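Local coordinates for amidohydrolase family protein (Acinetobacter baumannii, PDB 4I6K), which probably hydrolyses 2-pyrone-4,6-dicarboxylic acid, as a member of the amidohydrolase family, and binds citric acid in this crystal, at residues A[38-50]-A[72-84]. Sequence-based numbering, arbitrary orientation.
With CIT (citric acid), chain B.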
loop_
_atom_site.group_PDB
_atom_site.type_symbol
_atom_site.label_atom_id
_atom_site.label_comp_id
_atom_site.label_asym_id
_atom_site.label_seq_id
_atom_site.Cartn_x
_atom_site.Cartn_y
_atom_site.Cartn_z
ATOM N N GLN A 38 19.063 -9.279 9.831
ATOM C CA GLN A 38 20.069 -9.805 8.916
ATOM C C GLN A 38 20.021 -9.096 7.560
ATOM O O GLN A 38 21.029 -8.993 6.863
ATOM C CB GLN A 38 19.871 -11.309 8.739
ATOM C CG GLN A 38 20.038 -12.091 10.034
ATOM C CD GLN A 38 19.509 -13.510 9.940
ATOM O OE1 GLN A 38 18.349 -13.734 9.582
ATOM N NE2 GLN A 38 20.359 -14.479 10.271
ATOM N N ASP A 39 18.844 -8.606 7.188
ATOM C CA ASP A 39 18.691 -7.834 5.952
ATOM C C ASP A 39 19.452 -6.511 6.040
ATOM O O ASP A 39 19.548 -5.919 7.108
ATOM C CB ASP A 39 17.207 -7.574 5.663
ATOM C CG ASP A 39 16.400 -8.853 5.587
ATOM O OD1 ASP A 39 15.207 -8.832 5.948
ATOM O OD2 ASP A 39 16.964 -9.887 5.180
ATOM N N HIS A 40 19.996 -6.060 4.912
ATOM C CA HIS A 40 20.729 -4.802 4.859
ATOM C C HIS A 40 19.786 -3.596 4.770
ATOM O O HIS A 40 18.948 -3.506 3.877
ATOM C CB HIS A 40 21.720 -4.818 3.686
ATOM C CG HIS A 40 22.362 -3.492 3.400
ATOM N ND1 HIS A 40 23.262 -2.895 4.259
ATOM C CD2 HIS A 40 22.257 -2.661 2.334
ATOM C CE1 HIS A 40 23.674 -1.751 3.742
ATOM N NE2 HIS A 40 23.077 -1.585 2.575
ATOM N N SER A 41 19.928 -2.678 5.717
ATOM C CA SER A 41 19.171 -1.438 5.703
ATOM C C SER A 41 20.003 -0.354 5.010
ATOM O O SER A 41 21.128 -0.072 5.421
ATOM C CB SER A 41 18.826 -1.024 7.134
ATOM O OG SER A 41 17.880 0.030 7.140
ATOM N N ILE A 42 19.453 0.247 3.960
ATOM C CA ILE A 42 20.224 1.166 3.126
ATOM C C ILE A 42 20.721 2.403 3.879
ATOM O O ILE A 42 20.101 2.847 4.858
ATOM C CB ILE A 42 19.458 1.575 1.842
ATOM C CG1 ILE A 42 18.250 2.454 2.198
ATOM C CG2 ILE A 42 19.057 0.324 1.046
ATOM C CD1 ILE A 42 17.527 3.039 1.005
ATOM N N GLU A 43 21.838 2.947 3.396
ATOM C CA GLU A 43 22.590 3.993 4.089
ATOM C C GLU A 43 21.741 5.220 4.422
ATOM O O GLU A 43 21.919 5.850 5.467
ATOM C CB GLU A 43 23.810 4.401 3.252
ATOM C CG GLU A 43 24.769 5.380 3.933
ATOM C CD GLU A 43 25.714 6.060 2.946
ATOM O OE1 GLU A 43 25.250 6.479 1.861
ATOM O OE2 GLU A 43 26.918 6.182 3.259
ATOM N N THR A 44 20.820 5.552 3.529
ATOM C CA THR A 44 19.980 6.727 3.704
ATOM C C THR A 44 18.605 6.415 4.321
ATOM O O THR A 44 17.690 7.240 4.243
ATOM C CB THR A 44 19.775 7.437 2.355
ATOM O OG1 THR A 44 19.016 6.593 1.481
ATOM C CG2 THR A 44 21.115 7.730 1.706
ATOM N N ALA A 45 18.451 5.233 4.922
ATOM C CA ALA A 45 17.168 4.838 5.525
ATOM C C ALA A 45 16.679 5.886 6.529
ATOM O O ALA A 45 17.468 6.409 7.324
ATOM C CB ALA A 45 17.284 3.487 6.195
ATOM N N ARG A 46 15.388 6.213 6.471
ATOM C CA ARG A 46 14.789 7.139 7.439
ATOM C C ARG A 46 14.828 6.516 8.830
ATOM O O ARG A 46 14.853 7.222 9.837
ATOM C CB ARG A 46 13.332 7.463 7.073
ATOM C CG ARG A 46 13.151 8.504 5.978
ATOM C CD ARG A 46 11.653 8.798 5.700
ATOM N NE ARG A 46 11.038 7.851 4.758
ATOM C CZ ARG A 46 10.047 7.013 5.067
ATOM N NH1 ARG A 46 9.545 6.991 6.293
ATOM N NH2 ARG A 46 9.555 6.192 4.148
ATOM N N TYR A 47 14.801 5.187 8.869
ATOM C CA TYR A 47 14.843 4.439 10.112
ATOM C C TYR A 47 15.241 3.006 9.838
ATOM O O TYR A 47 15.211 2.545 8.691
ATOM C CB TYR A 47 13.492 4.470 10.827
ATOM C CG TYR A 47 12.401 3.704 10.122
ATOM C CD1 TYR A 47 12.006 2.445 10.562
ATOM C CD2 TYR A 47 11.758 4.245 9.014
ATOM C CE1 TYR A 47 11.005 1.746 9.915
ATOM C CE2 TYR A 47 10.761 3.560 8.358
ATOM C CZ TYR A 47 10.385 2.312 8.808
ATOM O OH TYR A 47 9.384 1.640 8.142
ATOM N N ALA A 48 15.622 2.306 10.899
ATOM C CA ALA A 48 16.091 0.928 10.791
ATOM C C ALA A 48 15.592 0.158 11.991
ATOM O O ALA A 48 16.191 0.229 13.059
ATOM C CB ALA A 48 17.608 0.879 10.730
ATOM N N PRO A 49 14.485 -0.576 11.817
ATOM C CA PRO A 49 13.864 -1.310 12.914
ATOM C C PRO A 49 14.852 -2.313 13.511
ATOM O O PRO A 49 15.713 -2.826 12.796
ATOM C CB PRO A 49 12.703 -2.044 12.235
ATOM C CG PRO A 49 12.562 -1.412 10.872
ATOM C CD PRO A 49 13.895 -0.914 10.510
ATOM N N ASP A 50 14.720 -2.595 14.802
ATOM C CA ASP A 50 15.668 -3.453 15.520
ATOM C C ASP A 50 14.987 -4.706 16.055
ATOM O O ASP A 50 15.121 -5.055 17.230
ATOM C CB ASP A 50 16.284 -2.672 16.683
ATOM C CG ASP A 50 17.329 -3.474 17.441
ATOM O OD1 ASP A 50 17.990 -4.341 16.824
ATOM O OD2 ASP A 50 17.487 -3.227 18.658
ATOM N N LEU A 72 2.458 -8.684 0.756
ATOM C CA LEU A 72 3.722 -8.145 1.235
ATOM C C LEU A 72 4.192 -6.982 0.370
ATOM O O LEU A 72 4.144 -7.043 -0.861
ATOM C CB LEU A 72 4.776 -9.242 1.266
ATOM C CG LEU A 72 4.481 -10.263 2.354
ATOM C CD1 LEU A 72 5.603 -11.269 2.466
ATOM C CD2 LEU A 72 4.265 -9.513 3.657
ATOM N N VAL A 73 4.646 -5.921 1.025
ATOM C CA VAL A 73 5.108 -4.731 0.330
ATOM C C VAL A 73 6.565 -4.475 0.706
ATOM O O VAL A 73 6.941 -4.618 1.871
ATOM C CB VAL A 73 4.240 -3.518 0.704
ATOM C CG1 VAL A 73 4.861 -2.236 0.207
ATOM C CG2 VAL A 73 2.845 -3.687 0.151
ATOM N N GLN A 74 7.389 -4.126 -0.279
ATOM C CA GLN A 74 8.812 -3.867 -0.034
ATOM C C GLN A 74 8.995 -2.602 0.798
ATOM O O GLN A 74 8.485 -1.547 0.434
ATOM C CB GLN A 74 9.561 -3.714 -1.367
ATOM C CG GLN A 74 10.981 -3.121 -1.249
ATOM C CD GLN A 74 11.996 -4.166 -0.841
ATOM O OE1 GLN A 74 11.627 -5.221 -0.344
ATOM N NE2 GLN A 74 13.273 -3.889 -1.061
ATOM N N PRO A 75 9.746 -2.700 1.911
ATOM C CA PRO A 75 9.940 -1.579 2.822
ATOM C C PRO A 75 10.964 -0.574 2.320
ATOM O O PRO A 75 11.935 -0.945 1.675
ATOM C CB PRO A 75 10.454 -2.245 4.104
ATOM C CG PRO A 75 10.341 -3.725 3.882
ATOM C CD PRO A 75 10.355 -3.937 2.420
ATOM N N SER A 76 10.727 0.696 2.626
ATOM C CA SER A 76 11.633 1.778 2.267
ATOM C C SER A 76 13.082 1.512 2.664
ATOM O O SER A 76 13.998 1.721 1.868
ATOM C CB SER A 76 11.177 3.080 2.929
ATOM O OG SER A 76 11.047 2.897 4.328
ATOM N N PHE A 77 13.295 1.049 3.891
ATOM C CA PHE A 77 14.659 0.892 4.400
ATOM C C PHE A 77 15.417 -0.253 3.762
ATOM O O PHE A 77 16.625 -0.385 3.972
ATOM C CB PHE A 77 14.670 0.746 5.921
ATOM C CG PHE A 77 13.750 -0.306 6.429
ATOM C CD1 PHE A 77 14.166 -1.632 6.496
ATOM C CD2 PHE A 77 12.464 0.023 6.843
ATOM C CE1 PHE A 77 13.316 -2.622 6.973
ATOM C CE2 PHE A 77 11.607 -0.951 7.309
ATOM C CZ PHE A 77 12.027 -2.277 7.374
ATOM N N LEU A 78 14.719 -1.071 2.975
ATOM C CA LEU A 78 15.375 -2.172 2.263
ATOM C C LEU A 78 15.694 -1.865 0.804
ATOM O O LEU A 78 16.179 -2.743 0.090
ATOM C CB LEU A 78 14.573 -3.465 2.370
ATOM C CG LEU A 78 14.543 -4.049 3.784
ATOM C CD1 LEU A 78 13.711 -5.308 3.780
ATOM C CD2 LEU A 78 15.957 -4.328 4.289
ATOM N N GLY A 79 15.426 -0.634 0.367
ATOM C CA GLY A 79 15.817 -0.203 -0.980
ATOM C C GLY A 79 15.248 -1.083 -2.081
ATOM O O GLY A 79 14.079 -1.468 -2.036
ATOM N N THR A 80 16.071 -1.407 -3.076
ATOM C CA THR A 80 15.607 -2.187 -4.209
ATOM C C THR A 80 16.036 -3.639 -4.090
ATOM O O THR A 80 15.946 -4.388 -5.053
ATOM C CB THR A 80 16.125 -1.646 -5.535
ATOM O OG1 THR A 80 17.549 -1.804 -5.586
ATOM C CG2 THR A 80 15.744 -0.160 -5.711
ATOM N N ASN A 81 16.503 -4.038 -2.912
ATOM C CA ASN A 81 16.761 -5.452 -2.658
ATOM C C ASN A 81 15.500 -6.113 -2.151
ATOM O O ASN A 81 15.175 -5.989 -0.978
ATOM C CB ASN A 81 17.872 -5.632 -1.631
ATOM C CG ASN A 81 18.256 -7.088 -1.450
ATOM O OD1 ASN A 81 17.502 -7.991 -1.821
ATOM N ND2 ASN A 81 19.438 -7.324 -0.884
ATOM N N ASN A 82 14.781 -6.794 -3.039
ATOM C CA ASN A 82 13.479 -7.370 -2.706
ATOM C C ASN A 82 13.551 -8.806 -2.169
ATOM O O ASN A 82 12.530 -9.462 -1.971
ATOM C CB ASN A 82 12.562 -7.310 -3.924
ATOM C CG ASN A 82 12.233 -5.881 -4.335
ATOM O OD1 ASN A 82 11.410 -5.217 -3.705
ATOM N ND2 ASN A 82 12.869 -5.406 -5.401
ATOM N N GLN A 83 14.739 -9.293 -1.866
ATOM C CA GLN A 83 14.905 -10.693 -1.506
ATOM C C GLN A 83 14.176 -11.206 -0.273
ATOM O O GLN A 83 13.639 -12.296 -0.300
ATOM C CB GLN A 83 16.384 -11.025 -1.368
ATOM C CG GLN A 83 17.034 -11.360 -2.671
ATOM C CD GLN A 83 16.430 -12.569 -3.314
ATOM O OE1 GLN A 83 16.243 -13.595 -2.679
ATOM N NE2 GLN A 83 16.123 -12.458 -4.586
ATOM N N ALA A 84 14.155 -10.447 0.809
ATOM C CA ALA A 84 13.420 -10.916 1.993
ATOM C C ALA A 84 11.957 -11.205 1.653
ATOM O O ALA A 84 11.428 -12.268 1.981
ATOM C CB ALA A 84 13.514 -9.911 3.117
HETATM C C1 CIT B . 8.108 1.508 4.834
HETATM O O1 CIT B . 8.096 1.245 3.606
HETATM O O2 CIT B . 9.174 1.843 5.389
HETATM C C2 CIT B . 6.845 1.468 5.652
HETATM C C3 CIT B . 6.084 2.747 5.341
HETATM O O7 CIT B . 5.597 2.614 3.975
HETATM C C4 CIT B . 4.896 2.851 6.257
HETATM C C5 CIT B . 4.160 1.597 5.901
HETATM O O3 CIT B . 3.637 1.470 4.765
HETATM O O4 CIT B . 4.106 0.681 6.745
HETATM C C6 CIT B . 6.956 3.995 5.477
HETATM O O5 CIT B . 7.310 4.445 6.596
HETATM O O6 CIT B . 7.317 4.596 4.437
#
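Ile42 and Phe77 make the strong backbone bond between 38-50 and 72-84: Ile42 N donates to Phe77 O over 2.9 Å at an N-H...O angle of 160°. Phe77 O also receives a weak bond from Ser41 OG (3.4 Å) and a CA-H...O contact from Ser41 CA, so three donors converge on one carbonyl. Citric acid supplies a second polar link, because both segments grip one of its carboxylates. Ser76 N donates to CIT O1 at 2.9 Å, and CIT O2 accepts from Tyr47 OH and Ser76 OG, although the Ser76 OG separation is too short to be trusted in detail. Arg46 reaches another carboxylate at the edge of its guanidinium, Arg46 NH2 lying 2.8 Å from CIT O6; a chain bent at chi3 turns the group that way. Arg123, Asn125, His31 and His180 also hydrogen-bond the citrate.

The parallel eight-stranded sheet with intervening helices fits the TIM-barrel architecture of the amidohydrolase family: 38-50 belongs to the loop after strand 28-32, whereas segment 72-84 leads from strand 69-73 into helix 83-91, so the contact joins successive beta-to-alpha loops, as expected beside the pocket of such enzymes.

Packing centres on the Phe77 ring, which is sandwiched between prolines. Pro49 CD sits over the centre of one face, 3.8 Å from the centroid of the Phe77 ring and 5° off the normal, a CH-pi contact, while Pro75 CB lies near the rim of the opposite face. Phe77 also points its edge at the face of Tyr47 in an offset edge-to-face pair, with planes at 67°. Ala45 CB packs on Phe77 CB. Farther out, Ile42 CG2 lies against the backbone of Gly79, and Asp39 CB touches Leu78 CD2; the Asp39 carboxylate abuts Ala84 CB while OD1 bonds Ser36 N.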